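Local coordinates for electron transfer flavoprotein, beta subunit (Thermotoga maritima, PDB 7KOE), which binds FAD and probably serves in electron transfer as one subunit of a larger flavoprotein assembly, at residues G152-A157 with L189-T194; R161-D166 with V173-L178. All coordinates share one frame; numbering follows the deposited sequence.

How the contacts relate
Both contacts belong to one mixed beta-sheet and share strand 154-162, whose first half pairs in contact 1 and whose last residues pair in contact 2. Along the chain contact 2 is nested inside contact 1: strand 154-162 starts in 152-157 and runs on to 161-166, then the chain turns back through 173-178 and returns by strand 181-188 to 189-194. The centres lie about 12 Å apart. They touch where Leu-193 CD2 packs on Ile-174 CG2, 3.7 Å away, and where Arg-176 of contact 2 reaches the backbone of Leu-155. Contact 1 thus belongs to the parallel part, near the FAD, and contact 2 is an antiparallel extension of the same sheet; residues of both pack on the partner chain, Electron transfer flavoprotein.

Contact 1. Residues G152-A157 with L189-T194; sequences GYALGA and LPAVLT
The ring of Tyr-153 carries Pro-190 on one face and Val-192 at its edge. Pro-190 CB sits over the ring centre, 3.5 Å from the Tyr-153 ring centroid, a CH-pi contact suited to a proline, whose compact ring presents its C-H bonds squarely to the aromatic face. A cis peptide precedes Pro-190. At the ring edge, Val-192 CG2 meets Tyr-153 CD2 at 3.7 Å. Chi1 of -73° sets Tyr-153 CG anti to its carbonyl carbon, and the phenol oxygen ends in a hydrogen bond to Lys-125. Beyond the ring the backbones run parallel. Val-192 N gives a nearly straight bond (171°) to Ala-154 O at 2.8 Å, and Gly-156 N a more bent one to Val-192 O at 3.2 Å. Small residues suit the face shared by Ala-154, Ala-191 and Gly-156: Leu-193 CD2 lies 3.5 Å from Gly-156 O, the glycine letting the leucine end lie close to its backbone. Thr-194 CB packs on Ala-157, while its hydroxyl hydrogen-bonds with that of Thr-131; the Thr-194 side chain comes about 6 Å from the bound FAD. Helix 143-150 covers Leu-155 and Val-192, ending in a Schellman motif at Gly-152, and strand 128-132 flanks 191-194 in the sheet.

Contact 2. Residues R161-D166 with V173-L178; sequences RIEEID and VIVRRL
Three main-chain hydrogen bonds hold 161-166 to 173-178. Glu-163 N reaches Val-173 O at 2.9 Å, nearly along the C=O axis, and Val-173 N returns a bond to Glu-164 O, also 2.9 Å, so that Val-173 is gripped through both its polar backbone atoms. Val-175 N gives Arg-161 O a more bent bond (139°) of 3.1 Å. The apolar contact is the non-hydrogen-bonded pair Ile-162 and Ile-174, where CD1 of Ile-162 crosses obliquely to CG2 of Ile-174 at 3.8 Å; branched, apolar residues suit this face, where Leu-193 and, beside Ile-162, Leu-55 of helix 47-63 also pack. On the opposite face Arg-161 CB runs alongside Val-175 CG2 at 3.8 Å, the two side chains leaving the sheet on one side. Glu-163 bends at chi2 (-66°), so its methylene CG lies against Val-173 CG1 and its OE2 comes to Val-175 CG2. Charged groups complete the contact. Arg-161 NE and Glu-163 OE2 form a long salt bridge of 3.9 Å, the carboxylate oxygen at the guanidinium edge, and Glu-164 pairs with Arg-186 of strand 181-188. The arrangement is a beta hairpin, strands 154-162 and 171-177, with strand 181-188 continuing it as an antiparallel meander.

Contact 1. Residues G152-A157 with L189-T194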
ATOM      1  N   GLY A 152      -6.827  55.209 -14.653  1.00 40.13           N
ATOM      2  CA  GLY A 152      -7.827  56.198 -15.001  1.00 40.13           C
ATOM      3  C   GLY A 152      -7.986  56.323 -16.497  1.00 40.13           C
ATOM      4  O   GLY A 152      -8.074  57.441 -17.018  1.00 40.13           O
ATOM      5  N   TYR A 153      -8.007  55.200 -17.203  1.00 41.10           N
ATOM      6  CA  TYR A 153      -8.090  55.186 -18.652  1.00 41.10           C
ATOM      7  C   TYR A 153      -9.505  54.843 -19.092  1.00 41.10           C
ATOM      8  O   TYR A 153     -10.323  54.352 -18.313  1.00 41.10           O
ATOM      9  CB  TYR A 153      -7.106  54.175 -19.247  1.00 41.10           C
ATOM     10  CG  TYR A 153      -5.644  54.574 -19.208  1.00 41.10           C
ATOM     11  CD1 TYR A 153      -5.247  55.831 -18.769  1.00 41.10           C
ATOM     12  CD2 TYR A 153      -4.661  53.684 -19.621  1.00 41.10           C
ATOM     13  CE1 TYR A 153      -3.915  56.184 -18.728  1.00 41.10           C
ATOM     14  CE2 TYR A 153      -3.329  54.030 -19.590  1.00 41.10           C
ATOM     15  CZ  TYR A 153      -2.960  55.280 -19.141  1.00 41.10           C
ATOM     16  OH  TYR A 153      -1.632  55.628 -19.110  1.00 41.10           O
ATOM     17  N   ALA A 154      -9.782  55.105 -20.363  1.00 37.05           N
ATOM     18  CA  ALA A 154     -11.075  54.767 -20.938  1.00 37.05           C
ATOM     19  C   ALA A 154     -11.168  53.263 -21.143  1.00 37.05           C
ATOM     20  O   ALA A 154     -10.343  52.674 -21.843  1.00 37.05           O
ATOM     21  CB  ALA A 154     -11.263  55.499 -22.261  1.00 37.05           C
ATOM     22  N   LEU A 155     -12.169  52.635 -20.541  1.00 34.62           N
ATOM     23  CA  LEU A 155     -12.356  51.196 -20.670  1.00 34.62           C
ATOM     24  C   LEU A 155     -13.266  50.913 -21.854  1.00 34.62           C
ATOM     25  O   LEU A 155     -14.472  51.169 -21.793  1.00 34.62           O
ATOM     26  CB  LEU A 155     -12.949  50.601 -19.400  1.00 34.62           C
ATOM     27  CG  LEU A 155     -13.213  49.104 -19.519  1.00 34.62           C
ATOM     28  CD1 LEU A 155     -11.912  48.341 -19.602  1.00 34.62           C
ATOM     29  CD2 LEU A 155     -14.035  48.627 -18.360  1.00 34.62           C
ATOM     30  N   GLY A 156     -12.696  50.396 -22.932  1.00 31.47           N
ATOM     31  CA  GLY A 156     -13.520  49.815 -23.966  1.00 31.47           C
ATOM     32  C   GLY A 156     -13.465  48.310 -23.885  1.00 31.47           C
ATOM     33  O   GLY A 156     -12.510  47.698 -24.364  1.00 31.47           O
ATOM     34  N   ALA A 157     -14.476  47.698 -23.293  1.00 31.48           N
ATOM     35  CA  ALA A 157     -14.475  46.263 -23.080  1.00 31.48           C
ATOM     36  C   ALA A 157     -15.322  45.572 -24.136  1.00 31.48           C
ATOM     37  O   ALA A 157     -16.173  46.190 -24.771  1.00 31.48           O
ATOM     38  CB  ALA A 157     -14.981  45.926 -21.678  1.00 31.48           C
ATOM     39  N   LEU A 189      -7.787  57.931 -26.249  1.00 48.33           N
ATOM     40  CA  LEU A 189      -6.507  57.389 -25.822  1.00 48.33           C
ATOM     41  C   LEU A 189      -5.870  58.320 -24.791  1.00 48.33           C
ATOM     42  O   LEU A 189      -5.936  59.543 -24.938  1.00 48.33           O
ATOM     43  CB  LEU A 189      -5.570  57.200 -27.013  1.00 48.33           C
ATOM     44  CG  LEU A 189      -5.989  56.188 -28.083  1.00 48.33           C
ATOM     45  CD1 LEU A 189      -4.805  55.852 -28.971  1.00 48.33           C
ATOM     46  CD2 LEU A 189      -6.576  54.926 -27.473  1.00 48.33           C
ATOM     47  N   PRO A 190      -5.239  57.778 -23.737  1.00 41.86           N
ATOM     48  CA  PRO A 190      -4.934  56.380 -23.412  1.00 41.86           C
ATOM     49  C   PRO A 190      -6.122  55.560 -22.930  1.00 41.86           C
ATOM     50  O   PRO A 190      -6.835  55.982 -22.026  1.00 41.86           O
ATOM     51  CB  PRO A 190      -3.903  56.505 -22.289  1.00 41.86           C
ATOM     52  CG  PRO A 190      -3.494  57.937 -22.264  1.00 41.86           C
ATOM     53  CD  PRO A 190      -4.679  58.683 -22.728  1.00 41.86           C
ATOM     54  N   ALA A 191      -6.321  54.399 -23.545  1.00 34.77           N
ATOM     55  CA  ALA A 191      -7.460  53.544 -23.266  1.00 34.77           C
ATOM     56  C   ALA A 191      -6.980  52.152 -22.893  1.00 34.77           C
ATOM     57  O   ALA A 191      -5.838  51.777 -23.149  1.00 34.77           O
ATOM     58  CB  ALA A 191      -8.402  53.460 -24.466  1.00 34.77           C
ATOM     59  N   VAL A 192      -7.872  51.388 -22.280  1.00 27.81           N
ATOM     60  CA  VAL A 192      -7.612  49.999 -21.931  1.00 27.81           C
ATOM     61  C   VAL A 192      -8.655  49.167 -22.661  1.00 27.81           C
ATOM     62  O   VAL A 192      -9.823  49.124 -22.263  1.00 27.81           O
ATOM     63  CB  VAL A 192      -7.656  49.756 -20.420  1.00 27.81           C
ATOM     64  CG1 VAL A 192      -7.526  48.275 -20.110  1.00 27.81           C
ATOM     65  CG2 VAL A 192      -6.550  50.524 -19.745  1.00 27.81           C
ATOM     66  N   LEU A 193      -8.248  48.522 -23.745  1.00 25.94           N
ATOM     67  CA  LEU A 193      -9.168  47.676 -24.476  1.00 25.94           C
ATOM     68  C   LEU A 193      -9.280  46.313 -23.807  1.00 25.94           C
ATOM     69  O   LEU A 193      -8.524  45.968 -22.899  1.00 25.94           O
ATOM     70  CB  LEU A 193      -8.724  47.522 -25.925  1.00 25.94           C
ATOM     71  CG  LEU A 193      -8.929  48.748 -26.807  1.00 25.94           C
ATOM     72  CD1 LEU A 193      -8.558  48.456 -28.239  1.00 25.94           C
ATOM     73  CD2 LEU A 193     -10.355  49.159 -26.730  1.00 25.94           C
ATOM     74  N   THR A 194     -10.252  45.537 -24.263  1.00 25.25           N
ATOM     75  CA  THR A 194     -10.508  44.209 -23.718  1.00 25.25           C
ATOM     76  C   THR A 194     -11.124  43.402 -24.850  1.00 25.25           C
ATOM     77  O   THR A 194     -12.285  43.615 -25.209  1.00 25.25           O
ATOM     78  CB  THR A 194     -11.415  44.288 -22.493  1.00 25.25           C
ATOM     79  OG1 THR A 194     -10.705  44.906 -21.414  1.00 25.25           O
ATOM     80  CG2 THR A 194     -11.864  42.938 -22.047  1.00 25.25           C
TER

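Contact 2. Residues R161-D166 with V173-L178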
ATOM      1  N   ARG A 161     -14.884  45.006 -33.101  1.00 37.75           N
ATOM      2  CA  ARG A 161     -14.277  45.599 -34.280  1.00 37.75           C
ATOM      3  C   ARG A 161     -13.448  46.804 -33.873  1.00 37.75           C
ATOM      4  O   ARG A 161     -13.634  47.382 -32.802  1.00 37.75           O
ATOM      5  CB  ARG A 161     -15.329  46.010 -35.312  1.00 37.75           C
ATOM      6  CG  ARG A 161     -15.589  44.972 -36.377  1.00 37.75           C
ATOM      7  CD  ARG A 161     -16.473  45.533 -37.473  1.00 37.75           C
ATOM      8  NE  ARG A 161     -17.795  45.890 -36.971  1.00 37.75           N
ATOM      9  CZ  ARG A 161     -18.813  45.041 -36.884  1.00 37.75           C
ATOM     10  NH1 ARG A 161     -18.662  43.781 -37.267  1.00 37.75           N
ATOM     11  NH2 ARG A 161     -19.982  45.452 -36.414  1.00 37.75           N
ATOM     12  N   ILE A 162     -12.516  47.167 -34.745  1.00 39.23           N
ATOM     13  CA  ILE A 162     -11.699  48.364 -34.603  1.00 39.23           C
ATOM     14  C   ILE A 162     -11.851  49.133 -35.906  1.00 39.23           C
ATOM     15  O   ILE A 162     -11.515  48.614 -36.978  1.00 39.23           O
ATOM     16  CB  ILE A 162     -10.226  48.034 -34.328  1.00 39.23           C
ATOM     17  CG1 ILE A 162     -10.058  47.295 -32.997  1.00 39.23           C
ATOM     18  CG2 ILE A 162      -9.404  49.295 -34.342  1.00 39.23           C
ATOM     19  CD1 ILE A 162     -10.203  48.160 -31.774  1.00 39.23           C
ATOM     20  N   GLU A 163     -12.445  50.326 -35.821  1.00 51.95           N
ATOM     21  CA  GLU A 163     -12.703  51.150 -37.030  1.00 51.95           C
ATOM     22  C   GLU A 163     -11.547  52.129 -37.247  1.00 51.95           C
ATOM     23  O   GLU A 163     -10.532  51.723 -37.841  1.00 51.95           O
ATOM     24  CB  GLU A 163     -14.028  51.897 -36.885  1.00 51.95           C
ATOM     25  CG  GLU A 163     -15.066  51.128 -36.091  1.00 51.95           C
ATOM     26  CD  GLU A 163     -15.537  49.850 -36.761  1.00 51.95           C
ATOM     27  OE1 GLU A 163     -14.675  49.047 -37.163  1.00 51.95           O
ATOM     28  OE2 GLU A 163     -16.763  49.665 -36.881  1.00 51.95           O
ATOM     29  N   GLU A 164     -11.714  53.370 -36.784  1.00 61.37           N
ATOM     30  CA  GLU A 164     -10.670  54.412 -36.956  1.00 61.37           C
ATOM     31  C   GLU A 164      -9.779  54.457 -35.711  1.00 61.37           C
ATOM     32  O   GLU A 164     -10.275  54.862 -34.645  1.00 61.37           O
ATOM     33  CB  GLU A 164     -11.320  55.774 -37.205  1.00 61.37           C
ATOM     34  CG  GLU A 164     -12.786  55.682 -37.589  1.00 61.37           C
ATOM     35  CD  GLU A 164     -13.464  57.021 -37.827  1.00 61.37           C
ATOM     36  OE1 GLU A 164     -13.488  57.471 -38.990  1.00 61.37           O
ATOM     37  OE2 GLU A 164     -13.964  57.611 -36.849  1.00 61.37           O
ATOM     38  N   ILE A 165      -8.518  54.041 -35.851  1.00 60.78           N
ATOM     39  CA  ILE A 165      -7.547  54.084 -34.719  1.00 60.78           C
ATOM     40  C   ILE A 165      -6.679  55.332 -34.914  1.00 60.78           C
ATOM     41  O   ILE A 165      -5.442  55.196 -34.941  1.00 60.78           O
ATOM     42  CB  ILE A 165      -6.711  52.789 -34.657  1.00 60.78           C
ATOM     43  CG1 ILE A 165      -5.615  52.859 -33.591  1.00 60.78           C
ATOM     44  CG2 ILE A 165      -6.149  52.445 -36.027  1.00 60.78           C
ATOM     45  CD1 ILE A 165      -5.817  53.951 -32.569  1.00 60.78           C
ATOM     46  N   ASP A 166      -7.332  56.492 -35.057  1.00 69.91           N
ATOM     47  CA  ASP A 166      -6.668  57.806 -35.283  1.00 69.91           C
ATOM     48  C   ASP A 166      -5.466  57.969 -34.347  1.00 69.91           C
ATOM     49  O   ASP A 166      -5.678  58.149 -33.134  1.00 69.91           O
ATOM     50  CB  ASP A 166      -7.659  58.961 -35.123  1.00 69.91           C
ATOM     51  CG  ASP A 166      -8.299  59.390 -36.432  1.00 69.91           C
ATOM     52  OD1 ASP A 166      -9.538  59.296 -36.535  1.00 69.91           O
ATOM     53  OD2 ASP A 166      -7.554  59.814 -37.335  1.00 69.91           O
ATOM     54  N   VAL A 173     -12.163  54.430 -32.462  1.00 48.71           N
ATOM     55  CA  VAL A 173     -13.528  53.917 -32.481  1.00 48.71           C
ATOM     56  C   VAL A 173     -13.487  52.397 -32.446  1.00 48.71           C
ATOM     57  O   VAL A 173     -12.936  51.755 -33.346  1.00 48.71           O
ATOM     58  CB  VAL A 173     -14.316  54.429 -33.695  1.00 48.71           C
ATOM     59  CG1 VAL A 173     -15.607  53.652 -33.858  1.00 48.71           C
ATOM     60  CG2 VAL A 173     -14.646  55.884 -33.498  1.00 48.71           C
ATOM     61  N   ILE A 174     -14.067  51.833 -31.394  1.00 39.92           N
ATOM     62  CA  ILE A 174     -14.229  50.400 -31.249  1.00 39.92           C
ATOM     63  C   ILE A 174     -15.702  50.075 -31.450  1.00 39.92           C
ATOM     64  O   ILE A 174     -16.534  50.961 -31.617  1.00 39.92           O
ATOM     65  CB  ILE A 174     -13.738  49.909 -29.880  1.00 39.92           C
ATOM     66  CG1 ILE A 174     -14.696  50.385 -28.791  1.00 39.92           C
ATOM     67  CG2 ILE A 174     -12.360  50.445 -29.610  1.00 39.92           C
ATOM     68  CD1 ILE A 174     -14.654  49.569 -27.538  1.00 39.92           C
ATOM     69  N   VAL A 175     -16.021  48.784 -31.460  1.00 34.78           N
ATOM     70  CA  VAL A 175     -17.406  48.312 -31.468  1.00 34.78           C
ATOM     71  C   VAL A 175     -17.527  47.341 -30.296  1.00 34.78           C
ATOM     72  O   VAL A 175     -17.215  46.154 -30.412  1.00 34.78           O
ATOM     73  CB  VAL A 175     -17.806  47.651 -32.792  1.00 34.78           C
ATOM     74  CG1 VAL A 175     -19.235  47.187 -32.744  1.00 34.78           C
ATOM     75  CG2 VAL A 175     -17.652  48.620 -33.937  1.00 34.78           C
ATOM     76  N   ARG A 176     -17.958  47.852 -29.148  1.00 41.57           N
ATOM     77  CA  ARG A 176     -18.133  47.036 -27.957  1.00 41.57           C
ATOM     78  C   ARG A 176     -19.410  46.217 -28.070  1.00 41.57           C
ATOM     79  O   ARG A 176     -20.450  46.726 -28.484  1.00 41.57           O
ATOM     80  CB  ARG A 176     -18.181  47.930 -26.715  1.00 41.57           C
ATOM     81  CG  ARG A 176     -19.071  47.427 -25.580  1.00 41.57           C
ATOM     82  CD  ARG A 176     -19.419  48.510 -24.594  1.00 41.57           C
ATOM     83  NE  ARG A 176     -18.285  48.895 -23.768  1.00 41.57           N
ATOM     84  CZ  ARG A 176     -18.292  49.937 -22.948  1.00 41.57           C
ATOM     85  NH1 ARG A 176     -19.375  50.694 -22.851  1.00 41.57           N
ATOM     86  NH2 ARG A 176     -17.218  50.226 -22.226  1.00 41.57           N
ATOM     87  N   ARG A 177     -19.330  44.941 -27.711  1.00 43.77           N
ATOM     88  CA  ARG A 177     -20.513  44.098 -27.630  1.00 43.77           C
ATOM     89  C   ARG A 177     -21.149  44.224 -26.253  1.00 43.77           C
ATOM     90  O   ARG A 177     -20.469  44.077 -25.234  1.00 43.77           O
ATOM     91  CB  ARG A 177     -20.160  42.638 -27.899  1.00 43.77           C
ATOM     92  CG  ARG A 177     -21.257  41.662 -27.546  1.00 43.77           C
ATOM     93  CD  ARG A 177     -20.765  40.248 -27.651  1.00 43.77           C
ATOM     94  NE  ARG A 177     -20.699  39.797 -29.033  1.00 43.77           N
ATOM     95  CZ  ARG A 177     -21.675  39.142 -29.648  1.00 43.77           C
ATOM     96  NH1 ARG A 177     -22.797  38.869 -29.000  1.00 43.77           N
ATOM     97  NH2 ARG A 177     -21.533  38.767 -30.910  1.00 43.77           N
ATOM     98  N   LEU A 178     -22.445  44.494 -26.229  1.00 52.20           N
ATOM     99  CA  LEU A 178     -23.252  44.415 -25.022  1.00 52.20           C
ATOM    100  C   LEU A 178     -24.373  43.409 -25.252  1.00 52.20           C
ATOM    101  O   LEU A 178     -24.429  42.736 -26.281  1.00 52.20           O
ATOM    102  CB  LEU A 178     -23.794  45.792 -24.637  1.00 52.20           C
ATOM    103  CG  LEU A 178     -22.729  46.770 -24.145  1.00 52.20           C
ATOM    104  CD1 LEU A 178     -23.360  48.074 -23.715  1.00 52.20           C
ATOM    105  CD2 LEU A 178     -21.925  46.167 -23.007  1.00 52.20           C
TER